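Local coordinates for nodulation protein S (Bradyrhizobium sp., PDB 3OFK), which probably transfers a methyl group from S-adenosylmethionine to a nitrogen of the chitooligosaccharide precursor during synthesis of the nodulation factor, at residues I58-G63 against P83-R88; L76-V81 against S97-A102. One frame throughout, in Å; residues are numbered along the deposited sequence.

Both contacts lie in the Rossmann-like core of the methyltransferase, on the same side of the chain's centre and with their own centres about 9 Å apart. Along the chain their segments alternate: the loop 58-63 after strand 52-58, then strand 73-80, then the start of helix 83-92, then strand 99-103. Contact 1 sets the loop against the helix, whereas contact 2 pairs the two strands that this helix connects, strand 99-103 being outermost in the sheet. They meet at D80: C60 N donates to D80 OD2, and A85 packs on D80. Both touch S-adenosylhomocysteine, so loop, D80 and helix start together line part of its ribose site.

Contact 1 of 2, residues I58-G63 against P83-R88; sequences IGCAAG and PRAIGR. With SAH (S-adenosyl-L-homocysteine), chain E.
The A61 carbonyl points at the oxygen of A85, A61 O lying 3.2 Å from A85 O, two acceptors with no hydrogen bond between them, and none links the two segments elsewhere. The loop 58-63 is the glycine-containing turn after the first strand of a Rossmann-like methyltransferase, and it packs here on the first turns of helix 83-92. From C60 to G63 it folds as a type II' beta turn, closed by G63 N donating to C60 O. At G59 a side chain would collide with O4' of S-adenosylhomocysteine.

C60 turns its sulfur to the helix. With SG between its own N and carbonyl carbon (chi1 57°), the thiol comes 3.9 Å from A85 CB and also reaches I86 CD1, which bends back from a side chain that starts away from the loop. A85 CB rests against A61 O at 3.4 Å. Further along, A62 CB lies over one face of the R88 guanidinium, while NH1 and NH2 of that group are held by backbone oxygens of L21, N23 and D24.

The loop backbone grips the ligand at two points. G59 O accepts from the ligand's amino N at 2.7 Å, and A61 N donates to its ribose O3' at 2.9 Å, with a bent N-H...O angle of 139°.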
ATOM      1  N   ILE A  58      -1.249  -4.982   0.714  1.00 31.89           N
ATOM      2  CA  ILE A  58      -1.388  -4.507   2.120  1.00 32.30           C
ATOM      3  C   ILE A  58      -2.096  -3.167   2.133  1.00 32.99           C
ATOM      4  O   ILE A  58      -1.482  -2.148   1.773  1.00 33.26           O
ATOM      5  CB  ILE A  58      -0.037  -4.354   2.818  1.00 33.56           C
ATOM      6  CG1 ILE A  58       0.599  -5.720   2.968  1.00 30.99           C
ATOM      7  CG2 ILE A  58      -0.200  -3.683   4.236  1.00 33.81           C
ATOM      8  CD1 ILE A  58       2.116  -5.682   3.242  1.00 33.88           C
ATOM      9  N   GLY A  59      -3.357  -3.169   2.584  1.00 30.70           N
ATOM     10  CA  GLY A  59      -4.203  -1.953   2.558  1.00 31.67           C
ATOM     11  C   GLY A  59      -4.927  -1.780   1.218  1.00 31.26           C
ATOM     12  O   GLY A  59      -4.318  -1.397   0.231  1.00 30.31           O
ATOM     13  N   CYS A  60      -6.224  -2.051   1.180  1.00 31.43           N
ATOM     14  CA  CYS A  60      -6.956  -2.133  -0.087  1.00 30.85           C
ATOM     15  C   CYS A  60      -8.021  -1.071  -0.290  1.00 30.78           C
ATOM     16  O   CYS A  60      -8.614  -1.008  -1.386  1.00 30.96           O
ATOM     17  CB  CYS A  60      -7.646  -3.508  -0.213  1.00 31.93           C
ATOM     18  SG  CYS A  60      -8.807  -3.977   1.124  1.00 31.32           S
ATOM     19  N   ALA A  61      -8.283  -0.254   0.719  1.00 29.55           N
ATOM     20  CA  ALA A  61      -9.403   0.706   0.684  1.00 31.13           C
ATOM     21  C   ALA A  61     -10.621   0.005   0.093  1.00 31.82           C
ATOM     22  O   ALA A  61     -10.952  -1.094   0.555  1.00 32.40           O
ATOM     23  CB  ALA A  61      -9.051   1.965  -0.111  1.00 31.55           C
ATOM     24  N   ALA A  62     -11.272   0.601  -0.921  1.00 32.88           N
ATOM     25  CA  ALA A  62     -12.473   0.022  -1.568  1.00 33.41           C
ATOM     26  C   ALA A  62     -12.167  -0.918  -2.745  1.00 33.74           C
ATOM     27  O   ALA A  62     -13.076  -1.303  -3.456  1.00 35.86           O
ATOM     28  CB  ALA A  62     -13.449   1.105  -2.016  1.00 35.61           C
ATOM     29  N   GLY A  63     -10.915  -1.281  -2.952  1.00 33.18           N
ATOM     30  CA  GLY A  63     -10.564  -2.295  -3.962  1.00 33.23           C
ATOM     31  C   GLY A  63     -10.160  -1.739  -5.310  1.00 33.78           C
ATOM     32  O   GLY A  63     -10.026  -2.507  -6.259  1.00 34.22           O
ATOM     33  N   PRO A  83     -12.165  -4.237   8.736  1.00 32.44           N
ATOM     34  CA  PRO A  83     -13.169  -5.077   8.061  1.00 32.60           C
ATOM     35  C   PRO A  83     -13.997  -4.399   6.957  1.00 32.91           C
ATOM     36  O   PRO A  83     -14.271  -5.042   5.946  1.00 33.21           O
ATOM     37  CB  PRO A  83     -14.067  -5.537   9.206  1.00 32.98           C
ATOM     38  CG  PRO A  83     -13.157  -5.523  10.411  1.00 35.20           C
ATOM     39  CD  PRO A  83     -12.248  -4.349  10.205  1.00 34.02           C
ATOM     40  N   ARG A  84     -14.417  -3.134   7.139  1.00 34.61           N
ATOM     41  CA  ARG A  84     -15.152  -2.411   6.084  1.00 34.47           C
ATOM     42  C   ARG A  84     -14.367  -2.341   4.753  1.00 33.85           C
ATOM     43  O   ARG A  84     -14.993  -2.386   3.682  1.00 34.04           O
ATOM     44  CB  ARG A  84     -15.608  -1.010   6.559  1.00 37.39           C
ATOM     45  CG  ARG A  84     -16.411  -0.170   5.522  1.00 41.17           C
ATOM     46  CD  ARG A  84     -17.888  -0.505   5.465  1.00 58.95           C
ATOM     47  NE  ARG A  84     -18.339  -1.149   4.217  1.00 67.58           N
ATOM     48  CZ  ARG A  84     -18.797  -2.408   4.090  1.00 74.66           C
ATOM     49  NH1 ARG A  84     -18.865  -3.262   5.122  1.00 78.20           N
ATOM     50  NH2 ARG A  84     -19.195  -2.831   2.894  1.00 74.38           N
ATOM     51  N   ALA A  85     -13.020  -2.313   4.802  1.00 31.63           N
ATOM     52  CA  ALA A  85     -12.204  -2.297   3.582  1.00 30.78           C
ATOM     53  C   ALA A  85     -12.297  -3.655   2.845  1.00 30.58           C
ATOM     54  O   ALA A  85     -12.536  -3.704   1.635  1.00 28.07           O
ATOM     55  CB  ALA A  85     -10.756  -1.945   3.886  1.00 28.16           C
ATOM     56  N   ILE A  86     -12.157  -4.740   3.606  1.00 29.75           N
ATOM     57  CA  ILE A  86     -12.330  -6.093   3.045  1.00 30.06           C
ATOM     58  C   ILE A  86     -13.733  -6.208   2.407  1.00 29.94           C
ATOM     59  O   ILE A  86     -13.864  -6.669   1.277  1.00 30.78           O
ATOM     60  CB  ILE A  86     -12.164  -7.199   4.128  1.00 30.10           C
ATOM     61  CG1 ILE A  86     -10.824  -7.058   4.900  1.00 30.35           C
ATOM     62  CG2 ILE A  86     -12.378  -8.592   3.541  1.00 27.03           C
ATOM     63  CD1 ILE A  86      -9.611  -6.956   4.058  1.00 31.59           C
ATOM     64  N   GLY A  87     -14.768  -5.742   3.085  1.00 30.36           N
ATOM     65  CA  GLY A  87     -16.124  -5.901   2.592  1.00 32.66           C
ATOM     66  C   GLY A  87     -16.364  -5.207   1.255  1.00 34.38           C
ATOM     67  O   GLY A  87     -16.929  -5.799   0.320  1.00 35.02           O
ATOM     68  N   ARG A  88     -15.973  -3.938   1.190  1.00 34.48           N
ATOM     69  CA  ARG A  88     -16.103  -3.131  -0.051  1.00 34.02           C
ATOM     70  C   ARG A  88     -15.253  -3.684  -1.219  1.00 32.84           C
ATOM     71  O   ARG A  88     -15.749  -3.798  -2.363  1.00 32.82           O
ATOM     72  CB  ARG A  88     -15.767  -1.674   0.259  1.00 35.81           C
ATOM     73  CG  ARG A  88     -16.836  -0.976   1.099  1.00 38.75           C
ATOM     74  CD  ARG A  88     -16.632   0.516   1.133  1.00 43.55           C
ATOM     75  NE  ARG A  88     -16.946   1.121  -0.170  1.00 42.42           N
ATOM     76  CZ  ARG A  88     -17.137   2.418  -0.382  1.00 48.79           C
ATOM     77  NH1 ARG A  88     -17.091   3.298   0.628  1.00 43.53           N
ATOM     78  NH2 ARG A  88     -17.430   2.831  -1.617  1.00 48.57           N
TER
HETATM   79  N   SAH E 217      -2.994   0.573  -1.130  1.00 32.84           N
HETATM   80  CA  SAH E 217      -4.187   1.224  -1.661  1.00 33.52           C
HETATM   81  CB  SAH E 217      -5.042   1.752  -0.512  1.00 32.17           C
HETATM   82  CG  SAH E 217      -4.506   2.879   0.356  1.00 34.19           C
HETATM   83  SD  SAH E 217      -5.708   3.570   1.547  1.00 34.45           S
HETATM   84  C   SAH E 217      -3.888   2.350  -2.664  1.00 33.78           C
HETATM   85  O   SAH E 217      -2.754   2.819  -2.778  1.00 33.87           O
HETATM   86  OXT SAH E 217      -4.783   2.804  -3.375  1.00 32.80           O
HETATM   87  C5' SAH E 217      -4.987   2.768   3.017  1.00 33.43           C
HETATM   88  C4' SAH E 217      -5.521   1.410   3.428  1.00 35.23           C
HETATM   89  O4' SAH E 217      -4.655   0.867   4.423  1.00 32.34           O
HETATM   90  C3' SAH E 217      -6.927   1.441   4.025  1.00 32.65           C
HETATM   91  O3' SAH E 217      -7.706   0.364   3.488  1.00 31.55           O
HETATM   92  C2' SAH E 217      -6.662   1.254   5.527  1.00 31.85           C
HETATM   93  O2' SAH E 217      -7.739   0.636   6.189  1.00 32.22           O
HETATM   94  C1' SAH E 217      -5.447   0.369   5.488  1.00 30.19           C
HETATM   95  N9  SAH E 217      -4.596   0.294   6.698  1.00 31.03           N
HETATM   96  C8  SAH E 217      -4.236   1.319   7.534  1.00 31.85           C
HETATM   97  N7  SAH E 217      -3.412   0.820   8.480  1.00 26.12           N
HETATM   98  C5  SAH E 217      -3.233  -0.495   8.265  1.00 34.67           C
HETATM   99  C6  SAH E 217      -2.435  -1.418   8.941  1.00 31.12           C
HETATM  100  N6  SAH E 217      -1.775  -1.022  10.066  1.00 31.78           N
HETATM  101  N1  SAH E 217      -2.431  -2.716   8.494  1.00 36.19           N
HETATM  102  C2  SAH E 217      -3.162  -3.064   7.363  1.00 37.13           C
HETATM  103  N3  SAH E 217      -3.925  -2.118   6.685  1.00 32.93           N
HETATM  104  C4  SAH E 217      -3.946  -0.840   7.122  1.00 31.74           C

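Contact 2 of 2, residues L76-V81 against S97-A102; sequences LTVIDV and SHISWA. With SAH (S-adenosyl-L-homocysteine), chain E.
V78 and W101 lie side by side and point the same way from neighbouring parallel strands, within the beta-alpha-beta unit whose strands helix 83-92 connects. V78 CG1, anti to its backbone N (chi1 178°), comes 3.4 Å from W101 CZ3 at the ring's rim. V78 CG2 instead stands over a face of the six-membered ring, a CH-pi contact 4.2 Å from its centroid, and I99 CG2 lies over that same face, also offset toward the rim. L76 CD2 meets I99 CD1 on this side of the sheet, whereas I79 CG2 packs on A102 CB on the other.

Five backbone hydrogen bonds join the strands, from L76 N to H98 O through to D80 N to A102 O. Near one end a water bridges L76 O and S100 OG.

The D80 side chain turns to the ligand: OD1 accepts from ribose O2' at 2.7 Å and OD2 from O3' at 2.5 Å, while M82 N and C60 N also donate to this carboxylate. An alanine here would probably leave both ribose hydroxyls and these two amides without their acceptor. Four donors around one buried carboxylate are likely to stabilise its negative charge, and its paired oxygens suit the neighbouring hydroxyls of a ribose.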
ATOM      1  N   LEU A  76      -3.782 -14.129  -5.210  1.00 32.55           N
ATOM      2  CA  LEU A  76      -3.662 -12.820  -4.544  1.00 30.94           C
ATOM      3  C   LEU A  76      -4.206 -12.947  -3.122  1.00 31.45           C
ATOM      4  O   LEU A  76      -5.308 -13.501  -2.913  1.00 29.64           O
ATOM      5  CB  LEU A  76      -4.455 -11.726  -5.287  1.00 31.13           C
ATOM      6  CG  LEU A  76      -4.472 -10.267  -4.782  1.00 27.00           C
ATOM      7  CD1 LEU A  76      -3.029  -9.655  -4.637  1.00 31.92           C
ATOM      8  CD2 LEU A  76      -5.345  -9.382  -5.611  1.00 31.83           C
ATOM      9  N   THR A  77      -3.431 -12.457  -2.154  1.00 31.45           N
ATOM     10  CA  THR A  77      -3.877 -12.260  -0.779  1.00 30.56           C
ATOM     11  C   THR A  77      -3.945 -10.762  -0.493  1.00 30.39           C
ATOM     12  O   THR A  77      -3.068  -9.985  -0.901  1.00 29.94           O
ATOM     13  CB  THR A  77      -2.898 -13.011   0.165  1.00 31.59           C
ATOM     14  OG1 THR A  77      -2.911 -14.382  -0.238  1.00 34.19           O
ATOM     15  CG2 THR A  77      -3.247 -12.855   1.690  1.00 31.06           C
ATOM     16  N   VAL A  78      -4.972 -10.352   0.245  1.00 29.07           N
ATOM     17  CA  VAL A  78      -5.182  -8.928   0.547  1.00 28.80           C
ATOM     18  C   VAL A  78      -5.445  -8.775   2.082  1.00 29.69           C
ATOM     19  O   VAL A  78      -6.265  -9.497   2.672  1.00 30.11           O
ATOM     20  CB  VAL A  78      -6.398  -8.417  -0.191  1.00 28.93           C
ATOM     21  CG1 VAL A  78      -6.672  -6.911   0.139  1.00 24.76           C
ATOM     22  CG2 VAL A  78      -6.263  -8.611  -1.687  1.00 31.84           C
ATOM     23  N   ILE A  79      -4.699  -7.902   2.744  1.00 29.79           N
ATOM     24  CA  ILE A  79      -4.917  -7.681   4.156  1.00 29.04           C
ATOM     25  C   ILE A  79      -5.297  -6.229   4.326  1.00 29.37           C
ATOM     26  O   ILE A  79      -4.967  -5.375   3.513  1.00 29.28           O
ATOM     27  CB  ILE A  79      -3.751  -8.124   5.076  1.00 32.41           C
ATOM     28  CG1 ILE A  79      -2.507  -7.246   4.936  1.00 32.63           C
ATOM     29  CG2 ILE A  79      -3.372  -9.612   4.777  1.00 28.96           C
ATOM     30  CD1 ILE A  79      -1.659  -7.173   6.196  1.00 34.56           C
ATOM     31  N   ASP A  80      -6.075  -5.995   5.361  1.00 29.03           N
ATOM     32  CA  ASP A  80      -6.466  -4.683   5.749  1.00 30.57           C
ATOM     33  C   ASP A  80      -6.920  -4.712   7.204  1.00 31.41           C
ATOM     34  O   ASP A  80      -7.606  -5.630   7.660  1.00 31.87           O
ATOM     35  CB  ASP A  80      -7.594  -4.172   4.870  1.00 30.17           C
ATOM     36  CG  ASP A  80      -7.673  -2.661   4.893  1.00 30.18           C
ATOM     37  OD1 ASP A  80      -8.023  -2.067   5.969  1.00 28.21           O
ATOM     38  OD2 ASP A  80      -7.273  -2.072   3.867  1.00 31.92           O
ATOM     39  N   VAL A  81      -6.515  -3.698   7.941  1.00 31.39           N
ATOM     40  CA  VAL A  81      -6.840  -3.603   9.341  1.00 31.95           C
ATOM     41  C   VAL A  81      -8.332  -3.333   9.554  1.00 32.01           C
ATOM     42  O   VAL A  81      -8.866  -3.598  10.622  1.00 33.30           O
ATOM     43  CB  VAL A  81      -6.017  -2.494   9.987  1.00 32.11           C
ATOM     44  CG1 VAL A  81      -6.595  -1.117   9.631  1.00 33.18           C
ATOM     45  CG2 VAL A  81      -5.974  -2.694  11.473  1.00 35.18           C
ATOM     46  N   SER A  97     -11.896 -15.699  -8.508  1.00 41.97           N
ATOM     47  CA  SER A  97     -11.997 -16.817  -7.542  1.00 41.64           C
ATOM     48  C   SER A  97     -10.659 -17.107  -6.819  1.00 39.81           C
ATOM     49  O   SER A  97     -10.589 -18.001  -5.965  1.00 39.75           O
ATOM     50  CB  SER A  97     -12.465 -18.084  -8.267  1.00 43.65           C
ATOM     51  OG  SER A  97     -11.472 -18.480  -9.208  1.00 51.03           O
ATOM     52  N   HIS A  98      -9.614 -16.337  -7.155  1.00 37.25           N
ATOM     53  CA  HIS A  98      -8.266 -16.602  -6.671  1.00 36.70           C
ATOM     54  C   HIS A  98      -7.776 -15.603  -5.596  1.00 35.66           C
ATOM     55  O   HIS A  98      -6.567 -15.543  -5.337  1.00 33.16           O
ATOM     56  CB  HIS A  98      -7.280 -16.634  -7.850  1.00 37.02           C
ATOM     57  CG  HIS A  98      -7.114 -15.316  -8.560  1.00 35.09           C
ATOM     58  ND1 HIS A  98      -8.042 -14.817  -9.445  1.00 38.67           N
ATOM     59  CD2 HIS A  98      -6.099 -14.412  -8.538  1.00 38.84           C
ATOM     60  CE1 HIS A  98      -7.615 -13.659  -9.935  1.00 37.97           C
ATOM     61  NE2 HIS A  98      -6.442 -13.383  -9.390  1.00 36.84           N
ATOM     62  N   ILE A  99      -8.695 -14.837  -4.986  1.00 35.53           N
ATOM     63  CA  ILE A  99      -8.312 -13.809  -3.995  1.00 34.82           C
ATOM     64  C   ILE A  99      -8.668 -14.290  -2.560  1.00 35.53           C
ATOM     65  O   ILE A  99      -9.759 -14.845  -2.360  1.00 35.76           O
ATOM     66  CB  ILE A  99      -8.990 -12.439  -4.257  1.00 34.24           C
ATOM     67  CG1 ILE A  99      -8.847 -12.016  -5.728  1.00 36.15           C
ATOM     68  CG2 ILE A  99      -8.446 -11.359  -3.278  1.00 32.55           C
ATOM     69  CD1 ILE A  99      -9.352 -10.573  -6.039  1.00 33.64           C
ATOM     70  N   SER A 100      -7.723 -14.111  -1.612  1.00 34.28           N
ATOM     71  CA  SER A 100      -7.894 -14.401  -0.172  1.00 34.21           C
ATOM     72  C   SER A 100      -7.858 -13.084   0.574  1.00 31.61           C
ATOM     73  O   SER A 100      -7.098 -12.201   0.160  1.00 32.10           O
ATOM     74  CB  SER A 100      -6.678 -15.190   0.331  1.00 35.01           C
ATOM     75  OG  SER A 100      -6.902 -16.545   0.129  1.00 46.44           O
ATOM     76  N   TRP A 101      -8.582 -12.975   1.689  1.00 30.59           N
ATOM     77  CA  TRP A 101      -8.577 -11.764   2.492  1.00 28.59           C
ATOM     78  C   TRP A 101      -8.369 -12.038   3.967  1.00 28.67           C
ATOM     79  O   TRP A 101      -8.750 -13.096   4.514  1.00 29.71           O
ATOM     80  CB  TRP A 101      -9.878 -10.967   2.312  1.00 28.80           C
ATOM     81  CG  TRP A 101     -10.356 -10.843   0.897  1.00 32.32           C
ATOM     82  CD1 TRP A 101     -10.972 -11.809   0.142  1.00 34.40           C
ATOM     83  CD2 TRP A 101     -10.310  -9.667   0.082  1.00 27.21           C
ATOM     84  NE1 TRP A 101     -11.286 -11.307  -1.092  1.00 37.17           N
ATOM     85  CE2 TRP A 101     -10.900  -9.993  -1.152  1.00 36.12           C
ATOM     86  CE3 TRP A 101      -9.813  -8.366   0.277  1.00 26.76           C
ATOM     87  CZ2 TRP A 101     -11.010  -9.062  -2.204  1.00 33.44           C
ATOM     88  CZ3 TRP A 101      -9.932  -7.454  -0.751  1.00 32.34           C
ATOM     89  CH2 TRP A 101     -10.511  -7.814  -1.979  1.00 30.55           C
ATOM     90  N   ALA A 102      -7.809 -11.046   4.640  1.00 27.98           N
ATOM     91  CA  ALA A 102      -7.704 -11.089   6.103  1.00 30.33           C
ATOM     92  C   ALA A 102      -7.840  -9.682   6.695  1.00 30.53           C
ATOM     93  O   ALA A 102      -7.205  -8.767   6.227  1.00 28.43           O
ATOM     94  CB  ALA A 102      -6.398 -11.767   6.513  1.00 31.01           C
TER
HETATM   95  N   SAH E 217      -2.994   0.573  -1.130  1.00 32.84           N
HETATM   96  CA  SAH E 217      -4.187   1.224  -1.661  1.00 33.52           C
HETATM   97  CB  SAH E 217      -5.042   1.752  -0.512  1.00 32.17           C
HETATM   98  CG  SAH E 217      -4.506   2.879   0.356  1.00 34.19           C
HETATM   99  SD  SAH E 217      -5.708   3.570   1.547  1.00 34.45           S
HETATM  100  C   SAH E 217      -3.888   2.350  -2.664  1.00 33.78           C
HETATM  101  O   SAH E 217      -2.754   2.819  -2.778  1.00 33.87           O
HETATM  102  OXT SAH E 217      -4.783   2.804  -3.375  1.00 32.80           O
HETATM  103  C5' SAH E 217      -4.987   2.768   3.017  1.00 33.43           C
HETATM  104  C4' SAH E 217      -5.521   1.410   3.428  1.00 35.23           C
HETATM  105  O4' SAH E 217      -4.655   0.867   4.423  1.00 32.34           O
HETATM  106  C3' SAH E 217      -6.927   1.441   4.025  1.00 32.65           C
HETATM  107  O3' SAH E 217      -7.706   0.364   3.488  1.00 31.55           O
HETATM  108  C2' SAH E 217      -6.662   1.254   5.527  1.00 31.85           C
HETATM  109  O2' SAH E 217      -7.739   0.636   6.189  1.00 32.22           O
HETATM  110  C1' SAH E 217      -5.447   0.369   5.488  1.00 30.19           C
HETATM  111  N9  SAH E 217      -4.596   0.294   6.698  1.00 31.03           N
HETATM  112  C8  SAH E 217      -4.236   1.319   7.534  1.00 31.85           C
HETATM  113  N7  SAH E 217      -3.412   0.820   8.480  1.00 26.12           N
HETATM  114  C5  SAH E 217      -3.233  -0.495   8.265  1.00 34.67           C
HETATM  115  C6  SAH E 217      -2.435  -1.418   8.941  1.00 31.12           C
HETATM  116  N6  SAH E 217      -1.775  -1.022  10.066  1.00 31.78           N
HETATM  117  N1  SAH E 217      -2.431  -2.716   8.494  1.00 36.19           N
HETATM  118  C2  SAH E 217      -3.162  -3.064   7.363  1.00 37.13           C
HETATM  119  N3  SAH E 217      -3.925  -2.118   6.685  1.00 32.93           N
HETATM  120  C4  SAH E 217      -3.946  -0.840   7.122  1.00 31.74           C
HETATM  121  O   HOH W   1      -5.028 -16.427  -2.081  1.00 22.41           O